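2-methyl-aconitate isomerase (PDB 5K87) catalyses the cis-trans isomerization of 2-methyl-aconitate, a step of the 2-methylcitrate cycle through which propionate and other short-chain fatty acids are broken down. Local coordinates at residues Gly117-Ala120 with Ile121-Leu125; Gly235-Gly238 with Thr239-Gln242. The protein carries 1 engineered substitution. All coordinates share one frame; numbering follows the deposited sequence.

How the contacts relate
Two ways of securing a change in backbone direction appear in this chain, one at the end of a helix and one within a loop. Contact 1 comes first along the sequence and lies at the C-terminal end of helix 113-122; contact 2 follows in the loop between strand 225-230 and helix 242-245. Their centres are about 39 Å apart, on opposite sides of the chain's centre, and their nearest atoms remain about 25 Å from each other, so neither can brace the other directly. Both belong to the PrpF family region, where contact 1 is away from the annotated sites and in contact 2 the side chain of E240 lies about 11 Å from that of the substrate-binding H319.

Contact 1: Gly117-Ala120 with Ile121-Leu125; sequences GAFA and ISNGL
The carboxamide of N123 lies over one face of the F119 ring, its ND2 atom 3.4 Å above the ring plane and close to the ring centre. The amide and ring planes are only 24° apart, so the two flat groups stack, and N123 CB adds a CH-pi contact over the same face, 4.3 Å from the ring centroid. The amide is also anchored in its own plane: ND2 donates to F119 O over 3.0 Å, with an N-H...O angle of 159°. One residue therefore supplies both the face that N123 covers and the carbonyl that fixes the amide's rotation. F119 can do so because its CG is anti to the backbone N (chi1 -179°), which sets the ring beside its own carbonyl. An alanine in place of F119 is likely to leave the N123 amide without its stacking face and open a gap beneath it, although the bond to the backbone carbonyl could remain. The helix ends here with features of a Schellman motif. G124 takes the positive-phi position, the 6→1 bond joins L125 N to A120 O at 3.0 Å, and the accompanying apolar contact brings A120 CB to 4.1 Å from L125 CB. N123 N reaches A120 O as well, but weakly. L125 CD1 approaches the edge of the F119 ring, 4.4 Å from CE1. Farther back, ordinary helical bonds persist, S122 N donating to A118 O over 3.0 Å and I121 N to G117 O. F119 also packs on T17, M19 and L79, from two strands, 12-21 and 75-81, in keeping with the DAP-epimerase fold, in which each domain wraps strands round a central helix. R30 touches F119 and N123 alike, while V161 meets A118, I121 and S122.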
loop_
_atom_site.group_PDB
_atom_site.type_symbol
_atom_site.label_atom_id
_atom_site.label_comp_id
_atom_site.label_asym_id
_atom_site.label_seq_id
_atom_site.Cartn_x
_atom_site.Cartn_y
_atom_site.Cartn_z
ATOM N N GLY A 117 0.865 -10.892 20.190
ATOM C CA GLY A 117 0.174 -11.629 21.234
ATOM C C GLY A 117 -0.906 -12.525 20.665
ATOM O O GLY A 117 -0.996 -13.701 21.014
ATOM N N ALA A 118 -1.727 -11.960 19.787
ATOM C CA ALA A 118 -2.794 -12.717 19.145
ATOM C C ALA A 118 -2.254 -13.873 18.307
ATOM O O ALA A 118 -2.777 -14.993 18.365
ATOM C CB ALA A 118 -3.649 -11.805 18.295
ATOM N N PHE A 119 -1.219 -13.605 17.510
ATOM C CA PHE A 119 -0.651 -14.627 16.641
ATOM C C PHE A 119 -0.122 -15.792 17.472
ATOM O O PHE A 119 -0.334 -16.960 17.137
ATOM C CB PHE A 119 0.460 -14.046 15.761
ATOM C CG PHE A 119 1.075 -15.054 14.811
ATOM C CD1 PHE A 119 2.028 -15.968 15.255
ATOM C CD2 PHE A 119 0.696 -15.096 13.486
ATOM C CE1 PHE A 119 2.596 -16.896 14.379
ATOM C CE2 PHE A 119 1.266 -16.016 12.607
ATOM C CZ PHE A 119 2.217 -16.900 13.053
ATOM N N ALA A 120 0.570 -15.475 18.554
ATOM C CA ALA A 120 1.155 -16.508 19.390
ATOM C C ALA A 120 0.084 -17.431 19.960
ATOM O O ALA A 120 0.238 -18.653 19.940
ATOM C CB ALA A 120 1.968 -15.883 20.499
ATOM N N ILE A 121 -0.996 -16.850 20.466
ATOM C CA ILE A 121 -2.112 -17.629 20.991
ATOM C C ILE A 121 -2.724 -18.508 19.900
ATOM O O ILE A 121 -2.953 -19.703 20.098
ATOM C CB ILE A 121 -3.186 -16.715 21.580
ATOM C CG1 ILE A 121 -2.655 -16.023 22.838
ATOM C CG2 ILE A 121 -4.469 -17.515 21.879
ATOM C CD1 ILE A 121 -3.431 -14.797 23.222
ATOM N N SER A 122 -2.974 -17.915 18.742
ATOM C CA SER A 122 -3.652 -18.606 17.659
ATOM C C SER A 122 -2.820 -19.686 16.993
ATOM O O SER A 122 -3.369 -20.525 16.280
ATOM C CB SER A 122 -4.113 -17.598 16.616
ATOM O OG SER A 122 -5.054 -16.709 17.191
ATOM N N ASN A 123 -1.510 -19.665 17.202
ATOM C CA ASN A 123 -0.614 -20.549 16.456
ATOM C C ASN A 123 0.239 -21.460 17.316
ATOM O O ASN A 123 1.305 -21.902 16.901
ATOM C CB ASN A 123 0.235 -19.739 15.479
ATOM C CG ASN A 123 -0.586 -19.213 14.327
ATOM O OD1 ASN A 123 -0.849 -19.937 13.367
ATOM N ND2 ASN A 123 -1.041 -17.971 14.432
ATOM N N GLY A 124 -0.244 -21.745 18.518
ATOM C CA GLY A 124 0.360 -22.790 19.325
ATOM C C GLY A 124 1.680 -22.434 19.981
ATOM O O GLY A 124 2.458 -23.325 20.326
ATOM N N LEU A 125 1.944 -21.144 20.176
ATOM C CA LEU A 125 3.215 -20.726 20.759
ATOM C C LEU A 125 3.098 -20.425 22.246
ATOM O O LEU A 125 4.090 -20.109 22.891
ATOM C CB LEU A 125 3.789 -19.521 20.002
ATOM C CG LEU A 125 4.070 -19.792 18.527
ATOM C CD1 LEU A 125 4.656 -18.547 17.872
ATOM C CD2 LEU A 125 5.012 -20.973 18.380
#

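Contact 2: Gly235-Gly238 with Thr239-Gln242; sequences GYTG and TELQ
The backbone bends round at G238, whose positive phi would jam a CB against the carbonyl O of T237, and the bend leaves the N-H groups of T237 and G238 facing the carboxylate of E240. That carboxylate grips both. OE2 accepts from T237 N over 2.9 Å in a nearly straight bond, with an angle of 169° at the hydrogen, whereas OE1 accepts from G238 N over 2.8 Å with a more bent approach of 135°. Each oxygen uses its syn lone pair, so the two-pronged hold should restrain rotation of the carboxylate. A bend in the E240 chain (chi2 74°) carries its end back to the preceding residues. The T237 hydroxyl joins the same cluster: OG1 gives a weak hydrogen bond to E240 OE2 and accepts one from T239 N at 3.2 Å. This second bond, from the N-H two residues ahead to a threonine hydroxyl, defines an ST turn, here reinforced by the glutamate that follows it. T239 OG1 closes in on the hydroxyl of T237, the two OG1 atoms being 2.9 Å apart. With several donors converging on a buried carboxylate, its ionised form is probably favoured. Y236 flanks the apolar part of E240 on its way to the turn; Y236 CD1 lies 3.7 Å from E240 CG, and OE2 comes near the plane of the ring at its edge. The tyrosine ring also meets that of F286 and packs on A251 and F255 of helix 249-266, while E240 O is hydrogen-bonded to R311 NE on strand 308-314. Further along, Q242 OE1 is hydrogen-bonded to K61 NZ of the second subunit, bringing the segment to the dimer interface.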
loop_
_atom_site.group_PDB
_atom_site.type_symbol
_atom_site.label_atom_id
_atom_site.label_comp_id
_atom_site.label_asym_id
_atom_site.label_seq_id
_atom_site.Cartn_x
_atom_site.Cartn_y
_atom_site.Cartn_z
ATOM N N GLY A 235 10.797 25.783 12.490
ATOM C CA GLY A 235 9.796 26.592 11.814
ATOM C C GLY A 235 8.462 25.878 11.646
ATOM O O GLY A 235 7.636 26.272 10.819
ATOM N N TYR A 236 8.252 24.821 12.430
ATOM C CA TYR A 236 6.984 24.085 12.430
ATOM C C TYR A 236 6.158 24.447 13.658
ATOM O O TYR A 236 6.673 25.060 14.596
ATOM C CB TYR A 236 7.228 22.570 12.371
ATOM C CG TYR A 236 7.837 22.116 11.063
ATOM C CD1 TYR A 236 7.195 22.357 9.854
ATOM C CD2 TYR A 236 9.050 21.441 11.035
ATOM C CE1 TYR A 236 7.749 21.943 8.647
ATOM C CE2 TYR A 236 9.609 21.029 9.837
ATOM C CZ TYR A 236 8.955 21.285 8.649
ATOM O OH TYR A 236 9.509 20.872 7.457
ATOM N N THR A 237 4.884 24.064 13.653
ATOM C CA THR A 237 4.006 24.326 14.787
ATOM C C THR A 237 3.669 23.062 15.559
ATOM O O THR A 237 3.187 23.136 16.684
ATOM C CB THR A 237 2.691 24.948 14.336
ATOM O OG1 THR A 237 1.978 23.995 13.542
ATOM C CG2 THR A 237 2.951 26.199 13.510
ATOM N N GLY A 238 3.905 21.902 14.951
ATOM C CA GLY A 238 3.516 20.639 15.553
ATOM C C GLY A 238 2.191 20.103 15.044
ATOM O O GLY A 238 1.816 18.977 15.362
ATOM N N THR A 239 1.479 20.899 14.250
ATOM C CA THR A 239 0.194 20.466 13.704
ATOM C C THR A 239 0.306 19.911 12.283
ATOM O O THR A 239 -0.699 19.580 11.662
ATOM C CB THR A 239 -0.850 21.603 13.687
ATOM O OG1 THR A 239 -0.421 22.631 12.787
ATOM C CG2 THR A 239 -1.057 22.175 15.086
ATOM N N GLU A 240 1.527 19.821 11.773
ATOM C CA GLU A 240 1.755 19.421 10.390
ATOM C C GLU A 240 1.202 18.036 10.080
ATOM O O GLU A 240 1.205 17.131 10.930
ATOM C CB GLU A 240 3.246 19.461 10.057
ATOM C CG GLU A 240 3.823 20.867 9.905
ATOM C CD GLU A 240 4.002 21.603 11.222
ATOM O OE1 GLU A 240 4.067 20.954 12.287
ATOM O OE2 GLU A 240 4.093 22.852 11.185
ATOM N N LEU A 241 0.728 17.883 8.852
ATOM C CA LEU A 241 0.294 16.593 8.321
ATOM C C LEU A 241 1.310 16.100 7.293
ATOM O O LEU A 241 2.227 16.831 6.927
ATOM C CB LEU A 241 -1.092 16.723 7.700
ATOM C CG LEU A 241 -2.176 17.194 8.671
ATOM C CD1 LEU A 241 -3.528 17.240 7.974
ATOM C CD2 LEU A 241 -2.218 16.290 9.895
ATOM N N GLN A 242 1.154 14.866 6.822
ATOM C CA GLN A 242 2.149 14.299 5.917
ATOM C C GLN A 242 2.400 15.168 4.690
ATOM O O GLN A 242 3.546 15.324 4.275
ATOM C CB GLN A 242 1.767 12.893 5.483
ATOM C CG GLN A 242 1.954 11.859 6.564
ATOM C CD GLN A 242 1.728 10.479 6.027
ATOM O OE1 GLN A 242 0.714 10.220 5.379
ATOM N NE2 GLN A 242 2.689 9.596 6.239
#